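Long-range contacts in glyoxalase III (glutathione-independent) (Candida albicans, PDB 4LRU), which converts methylglyoxal to D-lactate in one glutathione-independent step and so detoxifies the methylglyoxal that the cell itself produces: residues A[12-18]-A[109-115]; A[125-130]-A[148-152]. All coordinates share one frame. Where two conformers were deposited one is given. Residue numbers count along the deposited sequence, not the author numbering.

Interaction 1 (12-18 with 109-115) and interaction 2 (125-130 with 148-152) belong to one monomer of the DJ-1 superfamily. Their centres lie 23 Å apart. Their nearest atoms are about 7 Å apart, so they do not touch. They follow each other along the chain, and helices 111-114 and 119-130, one in each contact, are consecutive. Interaction 1 borders the active site, which probably comprises Cys139, His140 and Glu171. The side chain of His109 is about 3 Å from that of Glu171, and the side chain of Thr111 is about 3 Å from that of His140. Interaction 2 is a more peripheral contact, away from these residues.

Interaction 1: A[12-18]-A[109-115]; sequences TSYNETF and HGTLFDY
Residues 12-18 form an irregular, mostly extended loop. Residues 109-115 run through a turn into the short helix 111-114. The backbones are closest at Thr12-Thr111 (CA-CA 5.0 Å) and Tyr14-Gly110 (CA-CA 4.9 Å). Thr12 and Tyr14 each have 80 Å² covered, and Phe18 and Phe113 have 77 Å² each. Thr12 (chi1 t) donates from OG1 to Asp114 OD1 at 2.7 Å. The same OG1 accepts from Tyr14 N at 3.1 Å, which closes an ST turn. Asp114 (chi1 p) holds this turn from the helix side. Its OD2 accepts from Ser13 N at 2.8 Å and from Ser13 OG at 2.7 Å. Gly110 sits against the turn, and a CB here would clash with Tyr14 O and Thr12 CG2. In the fold, this pins the loop after strand 6-10 to the segment that follows the neighbouring parallel strand 102-105. His109 also hydrogen-bonds through NE2 to Glu171, an inferred active-site residue, so the contact borders the probable catalytic site. Tyr14 (chi1 t) and Phe113 (chi1 m) form an offset stack, with centroids 3.7 Å apart and planes at 6°. Tyr14 CD2 is 3.4 Å from Phe113 CD1. Phe113 CB also makes a CH-pi contact over the Tyr14 ring, 3.7 Å from its centroid. Phe18 (chi1 t) extends the aromatic cluster. Its CE1 lies at the edge of the Phe113 ring, 3.8 Å from Phe113 CE1. Its CE2 is 3.6 Å from His109 CB, and the Phe18 and His109 rings meet obliquely at 36°.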
ATOM      1  N   THR A  12       4.082   2.251  -5.624  1.00 15.80           N
ATOM      2  CA  THR A  12       3.823   3.295  -6.609  1.00 17.21           C
ATOM      3  C   THR A  12       4.975   3.457  -7.605  1.00 17.36           C
ATOM      4  O   THR A  12       6.149   3.324  -7.258  1.00 18.25           O
ATOM      5  CB  THR A  12       3.553   4.674  -5.982  1.00 17.59           C
ATOM      6  OG1 THR A  12       3.238   5.613  -7.022  1.00 18.55           O
ATOM      7  CG2 THR A  12       4.755   5.185  -5.199  1.00 19.03           C
ATOM      8  N   SER A  13       4.604   3.783  -8.846  1.00 18.71           N
ATOM      9  CA  SER A  13       5.540   4.072  -9.926  1.00 18.06           C
ATOM     10  C   SER A  13       5.768   5.583 -10.131  1.00 19.04           C
ATOM     11  O   SER A  13       6.624   5.981 -10.914  1.00 18.28           O
ATOM     12  CB  SER A  13       5.014   3.471 -11.234  1.00 19.12           C
ATOM     13  OG  SER A  13       3.843   4.152 -11.692  1.00 21.24           O
ATOM     14  N   TYR A  14       5.033   6.414  -9.396  1.00 17.53           N
ATOM     15  CA  TYR A  14       5.114   7.856  -9.567  1.00 19.32           C
ATOM     16  C   TYR A  14       6.252   8.367  -8.698  1.00 19.38           C
ATOM     17  O   TYR A  14       6.302   8.046  -7.516  1.00 18.52           O
ATOM     18  CB  TYR A  14       3.806   8.503  -9.145  1.00 19.09           C
ATOM     19  CG  TYR A  14       3.770   9.985  -9.416  1.00 20.96           C
ATOM     20  CD1 TYR A  14       3.490  10.468 -10.687  1.00 20.63           C
ATOM     21  CD2 TYR A  14       4.090  10.905  -8.418  1.00 20.16           C
ATOM     22  CE1 TYR A  14       3.476  11.826 -10.946  1.00 23.75           C
ATOM     23  CE2 TYR A  14       4.079  12.269  -8.671  1.00 21.63           C
ATOM     24  CZ  TYR A  14       3.748  12.722  -9.940  1.00 21.07           C
ATOM     25  OH  TYR A  14       3.758  14.073 -10.240  1.00 24.31           O
ATOM     26  N   ASN A  15       7.170   9.124  -9.289  1.00 18.65           N
ATOM     27  CA  ASN A  15       8.349   9.613  -8.565  1.00 19.66           C
ATOM     28  C   ASN A  15       8.748  10.966  -9.144  1.00 21.73           C
ATOM     29  O   ASN A  15       9.472  11.035 -10.135  1.00 23.18           O
ATOM     30  CB  ASN A  15       9.459   8.555  -8.701  1.00 21.14           C
ATOM     31  CG  ASN A  15      10.795   8.971  -8.108  1.00 22.70           C
ATOM     32  OD1 ASN A  15      11.845   8.696  -8.693  1.00 24.55           O
ATOM     33  ND2 ASN A  15      10.773   9.569  -6.927  1.00 22.32           N
ATOM     34  N   GLU A  16       8.200  12.031  -8.561  1.00 20.99           N
ATOM     35  CA  GLU A  16       8.367  13.385  -9.074  1.00 22.76           C
ATOM     36  C   GLU A  16       8.475  14.335  -7.892  1.00 23.28           C
ATOM     37  O   GLU A  16       7.937  14.062  -6.809  1.00 22.91           O
ATOM     38  CB  GLU A  16       7.140  13.817  -9.880  1.00 22.59           C
ATOM     39  CG  GLU A  16       6.771  12.962 -11.080  1.00 24.66           C
ATOM     40  CD  GLU A  16       7.771  13.043 -12.209  1.00 24.21           C
ATOM     41  OE1 GLU A  16       7.760  12.116 -13.051  1.00 23.62           O
ATOM     42  OE2 GLU A  16       8.570  14.001 -12.252  1.00 26.08           O
ATOM     43  N   THR A  17       9.112  15.473  -8.128  0.50 24.74           N
ATOM     44  CA  THR A  17       9.032  16.622  -7.225  0.50 25.79           C
ATOM     45  C   THR A  17       7.581  16.955  -6.893  0.50 26.80           C
ATOM     46  O   THR A  17       6.741  17.082  -7.782  0.50 25.90           O
ATOM     47  CB  THR A  17       9.736  17.866  -7.809  0.50 29.58           C
ATOM     48  OG1 THR A  17       9.137  18.233  -9.060  0.50 31.26           O
ATOM     49  CG2 THR A  17      11.213  17.585  -8.021  0.50 29.44           C
ATOM     50  N   PHE A  18       7.301  17.098  -5.600  1.00 26.75           N
ATOM     51  CA  PHE A  18       5.934  17.063  -5.085  1.00 25.43           C
ATOM     52  C   PHE A  18       5.753  18.035  -3.917  1.00 29.60           C
ATOM     53  O   PHE A  18       4.807  18.829  -3.890  1.00 31.01           O
ATOM     54  CB  PHE A  18       5.598  15.637  -4.635  1.00 25.86           C
ATOM     55  CG  PHE A  18       4.252  15.496  -3.993  1.00 24.96           C
ATOM     56  CD1 PHE A  18       3.095  15.558  -4.750  1.00 27.00           C
ATOM     57  CD2 PHE A  18       4.143  15.263  -2.631  1.00 24.65           C
ATOM     58  CE1 PHE A  18       1.852  15.394  -4.157  1.00 26.77           C
ATOM     59  CE2 PHE A  18       2.914  15.098  -2.038  1.00 22.98           C
ATOM     60  CZ  PHE A  18       1.761  15.171  -2.799  1.00 25.91           C
ATOM     61  N   HIS A 109       2.892   9.257  -1.100  1.00 17.98           N
ATOM     62  CA  HIS A 109       1.923  10.078  -1.825  1.00 18.97           C
ATOM     63  C   HIS A 109       1.918   9.777  -3.330  1.00 18.30           C
ATOM     64  O   HIS A 109       0.949  10.077  -4.018  1.00 18.13           O
ATOM     65  CB  HIS A 109       2.197  11.560  -1.590  1.00 20.09           C
ATOM     66  CG  HIS A 109       1.684  12.077  -0.279  1.00 21.73           C
ATOM     67  ND1 HIS A 109       2.392  11.956   0.900  1.00 22.07           N
ATOM     68  CD2 HIS A 109       0.540  12.734   0.038  1.00 20.55           C
ATOM     69  CE1 HIS A 109       1.704  12.511   1.884  1.00 22.68           C
ATOM     70  NE2 HIS A 109       0.581  12.995   1.387  1.00 21.81           N
ATOM     71  N   GLY A 110       2.980   9.171  -3.843  1.00 18.23           N
ATOM     72  CA  GLY A 110       3.013   8.810  -5.264  1.00 19.39           C
ATOM     73  C   GLY A 110       1.790   7.993  -5.663  1.00 20.13           C
ATOM     74  O   GLY A 110       1.280   8.114  -6.790  1.00 18.53           O
ATOM     75  N   THR A 111       1.298   7.152  -4.759  1.00 18.24           N
ATOM     76  CA  THR A 111       0.154   6.293  -5.076  1.00 18.38           C
ATOM     77  C   THR A 111      -1.097   7.070  -5.519  1.00 19.36           C
ATOM     78  O   THR A 111      -1.941   6.526  -6.234  1.00 18.90           O
ATOM     79  CB  THR A 111      -0.284   5.416  -3.879  1.00 17.69           C
ATOM     80  OG1 THR A 111      -0.631   6.257  -2.772  1.00 18.72           O
ATOM     81  CG2 THR A 111       0.795   4.458  -3.476  1.00 17.94           C
ATOM     82  N   LEU A 112      -1.235   8.317  -5.066  1.00 18.86           N
ATOM     83  CA  LEU A 112      -2.360   9.155  -5.437  1.00 18.53           C
ATOM     84  C   LEU A 112      -2.410   9.359  -6.938  1.00 19.16           C
ATOM     85  O   LEU A 112      -3.483   9.602  -7.498  1.00 21.29           O
ATOM     86  CB  LEU A 112      -2.268  10.516  -4.746  1.00 20.25           C
ATOM     87  CG  LEU A 112      -2.407  10.452  -3.221  1.00 21.29           C
ATOM     88  CD1 LEU A 112      -1.985  11.766  -2.598  1.00 22.77           C
ATOM     89  CD2 LEU A 112      -3.830  10.095  -2.802  1.00 22.73           C
ATOM     90  N   PHE A 113      -1.243   9.283  -7.571  1.00 19.72           N
ATOM     91  CA  PHE A 113      -1.128   9.581  -8.997  1.00 19.89           C
ATOM     92  C   PHE A 113      -1.406   8.359  -9.867  1.00 21.52           C
ATOM     93  O   PHE A 113      -2.067   8.473 -10.910  1.00 21.75           O
ATOM     94  CB  PHE A 113       0.247  10.167  -9.328  1.00 20.22           C
ATOM     95  CG  PHE A 113       0.471  11.543  -8.752  1.00 21.29           C
ATOM     96  CD1 PHE A 113       0.945  11.698  -7.456  1.00 21.34           C
ATOM     97  CD2 PHE A 113       0.210  12.675  -9.501  1.00 23.40           C
ATOM     98  CE1 PHE A 113       1.149  12.953  -6.925  1.00 22.13           C
ATOM     99  CE2 PHE A 113       0.423  13.947  -8.980  1.00 24.65           C
ATOM    100  CZ  PHE A 113       0.903  14.083  -7.690  1.00 23.34           C
ATOM    101  N   ASP A 114      -0.889   7.198  -9.471  1.00 18.52           N
ATOM    102  CA  ASP A 114      -0.993   6.019 -10.315  1.00 19.66           C
ATOM    103  C   ASP A 114      -1.966   4.941  -9.872  1.00 18.76           C
ATOM    104  O   ASP A 114      -2.606   4.310 -10.716  1.00 19.15           O
ATOM    105  CB  ASP A 114       0.375   5.444 -10.660  1.00 17.74           C
ATOM    106  CG  ASP A 114       1.103   4.863  -9.459  1.00 19.35           C
ATOM    107  OD1 ASP A 114       0.842   5.285  -8.305  1.00 18.33           O
ATOM    108  OD2 ASP A 114       1.966   4.004  -9.697  1.00 19.08           O
ATOM    109  N   TYR A 115      -2.124   4.730  -8.570  1.00 17.68           N
ATOM    110  CA  TYR A 115      -2.938   3.600  -8.118  1.00 17.05           C
ATOM    111  C   TYR A 115      -4.390   3.631  -8.652  1.00 16.67           C
ATOM    112  O   TYR A 115      -4.913   2.598  -9.008  1.00 17.67           O
ATOM    113  CB  TYR A 115      -2.951   3.460  -6.593  1.00 17.60           C
ATOM    114  CG  TYR A 115      -1.793   2.659  -5.993  1.00 17.90           C
ATOM    115  CD1 TYR A 115      -0.646   2.336  -6.727  1.00 16.62           C
ATOM    116  CD2 TYR A 115      -1.844   2.268  -4.661  1.00 16.55           C
ATOM    117  CE1 TYR A 115       0.394   1.622  -6.146  1.00 18.96           C
ATOM    118  CE2 TYR A 115      -0.818   1.562  -4.075  1.00 16.05           C
ATOM    119  CZ  TYR A 115       0.315   1.256  -4.801  1.00 16.09           C
ATOM    120  OH  TYR A 115       1.370   0.545  -4.222  1.00 16.75           O
TER

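Interaction 2: A[125-130]-A[148-152]; sequences ATTVYD and LNDPK
Residues 125-130 are the last part of helix 119-130. Residues 148-152 run extended through Asp150, then turn at Pro151 and Lys152. The CA atoms are nearest at Thr126-Asp150 (6.2 Å) and Asp130-Lys152 (6.9 Å). Apolar contacts lie toward Leu148 and Pro151. Thr126 points toward the extended segment, and its CG2 is 3.5 Å from Leu148 CD1 and 3.6 Å from Asn149 O. Its CB is 3.8 Å from Pro151 CD. Ala125 CB meets Leu148 CD2 more loosely, at 4.4 Å. The polar centre is a pair of acids. Asp130 OD1 lies 2.6 Å from Asp150 OD1, so one carboxyl group probably carries a proton. Asp130 is in the m rotamer and Asp150 in t. Asp150 OD1 also accepts from Lys152 N at 3.1 Å, which makes an Asx turn and fixes the bend after the strand. Asp130 OD2 packs 3.4 Å from Pro151 CD, and Asp130 OD1 is 3.6 Å from Lys152 CD. Asp150 OD2 lies at the edge of the Tyr129 ring, 3.6 Å from Tyr129 CD2. Two waters bridge the segments weakly at the end of Lys152. One donates to Tyr129 O at 3.2 Å and the other to Asp130 O at 3.1 Å, and Lys152 NZ is 3.5 Å from each water oxygen. Strand 149-150 pairs antiparallel with strand 155-156 in a small hairpin beside the helix. Tyr129 makes a cation-pi contact with Arg215 and touches Val135, so this end of the helix also packs on strand 134-138 of the main sheet.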
ATOM      1  N   ALA A 125      -5.334  -7.299  -7.519  1.00 20.66           N
ATOM      2  CA  ALA A 125      -6.144  -7.123  -6.306  1.00 19.62           C
ATOM      3  C   ALA A 125      -7.499  -7.825  -6.396  1.00 19.93           C
ATOM      4  O   ALA A 125      -7.907  -8.527  -5.465  1.00 20.05           O
ATOM      5  CB  ALA A 125      -6.341  -5.653  -6.012  1.00 17.19           C
ATOM      6  N   THR A 126      -8.221  -7.646  -7.502  1.00 19.15           N
ATOM      7  CA  THR A 126      -9.561  -8.231  -7.591  1.00 18.99           C
ATOM      8  C   THR A 126      -9.477  -9.751  -7.746  1.00 19.48           C
ATOM      9  O   THR A 126     -10.371 -10.479  -7.288  1.00 20.78           O
ATOM     10  CB  THR A 126     -10.421  -7.626  -8.732  1.00 21.13           C
ATOM     11  OG1 THR A 126      -9.752  -7.764  -9.997  1.00 22.83           O
ATOM     12  CG2 THR A 126     -10.722  -6.166  -8.460  1.00 22.12           C
ATOM     13  N   THR A 127      -8.428 -10.232  -8.421  1.00 19.36           N
ATOM     14  CA  THR A 127      -8.238 -11.659  -8.591  1.00 21.02           C
ATOM     15  C   THR A 127      -7.993 -12.301  -7.230  1.00 20.07           C
ATOM     16  O   THR A 127      -8.607 -13.321  -6.884  1.00 22.31           O
ATOM     17  CB  THR A 127      -7.076 -11.952  -9.566  1.00 22.54           C
ATOM     18  OG1 THR A 127      -7.432 -11.453 -10.864  1.00 24.46           O
ATOM     19  CG2 THR A 127      -6.808 -13.416  -9.667  1.00 24.11           C
ATOM     20  N   VAL A 128      -7.132 -11.661  -6.450  1.00 19.22           N
ATOM     21  CA  VAL A 128      -6.859 -12.085  -5.068  1.00 19.22           C
ATOM     22  C   VAL A 128      -8.142 -12.097  -4.248  1.00 18.48           C
ATOM     23  O   VAL A 128      -8.469 -13.100  -3.612  1.00 20.93           O
ATOM     24  CB  VAL A 128      -5.832 -11.164  -4.395  1.00 21.54           C
ATOM     25  CG1 VAL A 128      -5.797 -11.398  -2.889  1.00 20.75           C
ATOM     26  CG2 VAL A 128      -4.458 -11.378  -5.008  1.00 21.02           C
ATOM     27  N   TYR A 129      -8.907 -11.006  -4.312  1.00 19.67           N
ATOM     28  CA  TYR A 129     -10.122 -10.910  -3.506  1.00 20.60           C
ATOM     29  C   TYR A 129     -11.165 -11.940  -3.909  1.00 23.14           C
ATOM     30  O   TYR A 129     -11.866 -12.477  -3.058  1.00 21.05           O
ATOM     31  CB  TYR A 129     -10.724  -9.505  -3.583  1.00 19.48           C
ATOM     32  CG  TYR A 129     -11.767  -9.237  -2.522  1.00 21.05           C
ATOM     33  CD1 TYR A 129     -11.412  -9.136  -1.190  1.00 21.75           C
ATOM     34  CD2 TYR A 129     -13.099  -9.104  -2.853  1.00 23.29           C
ATOM     35  CE1 TYR A 129     -12.360  -8.899  -0.214  1.00 22.36           C
ATOM     36  CE2 TYR A 129     -14.054  -8.855  -1.890  1.00 27.20           C
ATOM     37  CZ  TYR A 129     -13.677  -8.757  -0.566  1.00 25.41           C
ATOM     38  OH  TYR A 129     -14.646  -8.540   0.396  1.00 28.17           O
ATOM     39  N   ASP A 130     -11.295 -12.212  -5.206  1.00 20.24           N
ATOM     40  CA  ASP A 130     -12.405 -12.999  -5.689  1.00 21.75           C
ATOM     41  C   ASP A 130     -12.177 -14.498  -5.524  1.00 23.31           C
ATOM     42  O   ASP A 130     -13.086 -15.278  -5.757  1.00 27.30           O
ATOM     43  CB  ASP A 130     -12.694 -12.698  -7.155  1.00 21.18           C
ATOM     44  CG  ASP A 130     -13.404 -11.389  -7.340  1.00 25.24           C
ATOM     45  OD1 ASP A 130     -13.861 -10.810  -6.325  1.00 22.97           O
ATOM     46  OD2 ASP A 130     -13.567 -10.970  -8.503  1.00 25.82           O
ATOM     47  N   LEU A 148     -12.331   0.992  -8.539  1.00 19.91           N
ATOM     48  CA  LEU A 148     -12.159  -0.460  -8.602  1.00 22.59           C
ATOM     49  C   LEU A 148     -13.461  -1.197  -8.336  1.00 22.42           C
ATOM     50  O   LEU A 148     -13.936  -1.256  -7.198  1.00 21.73           O
ATOM     51  CB  LEU A 148     -11.094  -0.936  -7.630  1.00 22.56           C
ATOM     52  CG  LEU A 148     -10.723  -2.410  -7.747  1.00 22.82           C
ATOM     53  CD1 LEU A 148     -10.342  -2.759  -9.182  1.00 27.34           C
ATOM     54  CD2 LEU A 148      -9.611  -2.743  -6.782  1.00 24.24           C
ATOM     55  N   ASN A 149     -14.031  -1.775  -9.382  1.00 23.13           N
ATOM     56  CA  ASN A 149     -15.216  -2.591  -9.191  1.00 24.98           C
ATOM     57  C   ASN A 149     -14.797  -4.039  -8.924  1.00 22.71           C
ATOM     58  O   ASN A 149     -13.754  -4.500  -9.401  1.00 23.61           O
ATOM     59  CB  ASN A 149     -16.147  -2.450 -10.387  1.00 31.94           C
ATOM     60  CG  ASN A 149     -17.058  -1.234 -10.264  1.00 36.31           C
ATOM     61  OD1 ASN A 149     -16.863  -0.380  -9.397  1.00 37.09           O
ATOM     62  ND2 ASN A 149     -18.038  -1.145 -11.138  1.00 40.54           N
ATOM     63  N   ASP A 150     -15.573  -4.723  -8.103  1.00 23.07           N
ATOM     64  CA  ASP A 150     -15.375  -6.157  -7.859  1.00 22.25           C
ATOM     65  C   ASP A 150     -16.161  -6.916  -8.929  1.00 23.00           C
ATOM     66  O   ASP A 150     -17.362  -6.728  -9.069  1.00 22.66           O
ATOM     67  CB  ASP A 150     -15.908  -6.499  -6.465  1.00 23.66           C
ATOM     68  CG  ASP A 150     -15.665  -7.948  -6.072  1.00 24.66           C
ATOM     69  OD1 ASP A 150     -15.261  -8.763  -6.931  1.00 24.99           O
ATOM     70  OD2 ASP A 150     -15.896  -8.254  -4.880  1.00 25.84           O
ATOM     71  N   PRO A 151     -15.483  -7.744  -9.737  1.00 22.89           N
ATOM     72  CA  PRO A 151     -16.202  -8.429 -10.807  1.00 26.52           C
ATOM     73  C   PRO A 151     -17.360  -9.282 -10.305  1.00 27.82           C
ATOM     74  O   PRO A 151     -18.329  -9.492 -11.026  1.00 28.64           O
ATOM     75  CB  PRO A 151     -15.122  -9.310 -11.441  1.00 25.54           C
ATOM     76  CG  PRO A 151     -13.861  -8.544 -11.214  1.00 23.99           C
ATOM     77  CD  PRO A 151     -14.022  -7.859  -9.888  1.00 21.34           C
ATOM     78  N   LYS A 152     -17.262  -9.749  -9.063  1.00 28.89           N
ATOM     79  CA  LYS A 152     -18.281 -10.625  -8.495  1.00 28.86           C
ATOM     80  C   LYS A 152     -19.575  -9.902  -8.137  1.00 31.46           C
ATOM     81  O   LYS A 152     -20.627 -10.536  -8.009  1.00 31.70           O
ATOM     82  CB  LYS A 152     -17.725 -11.328  -7.258  1.00 32.85           C
ATOM     83  CG  LYS A 152     -16.976 -12.611  -7.587  1.00 37.92           C
ATOM     84  CD  LYS A 152     -16.470 -13.313  -6.334  1.00 43.93           C
ATOM     85  CE  LYS A 152     -17.427 -14.395  -5.862  1.00 49.79           C
ATOM     86  NZ  LYS A 152     -17.156 -14.814  -4.457  1.00 56.71           N
TER
HETATM   87  O   HOH W   1     -14.148 -14.649  -2.762  1.00 33.64           O
HETATM   88  O   HOH W   2     -14.670 -17.122  -3.811  1.00 32.12           O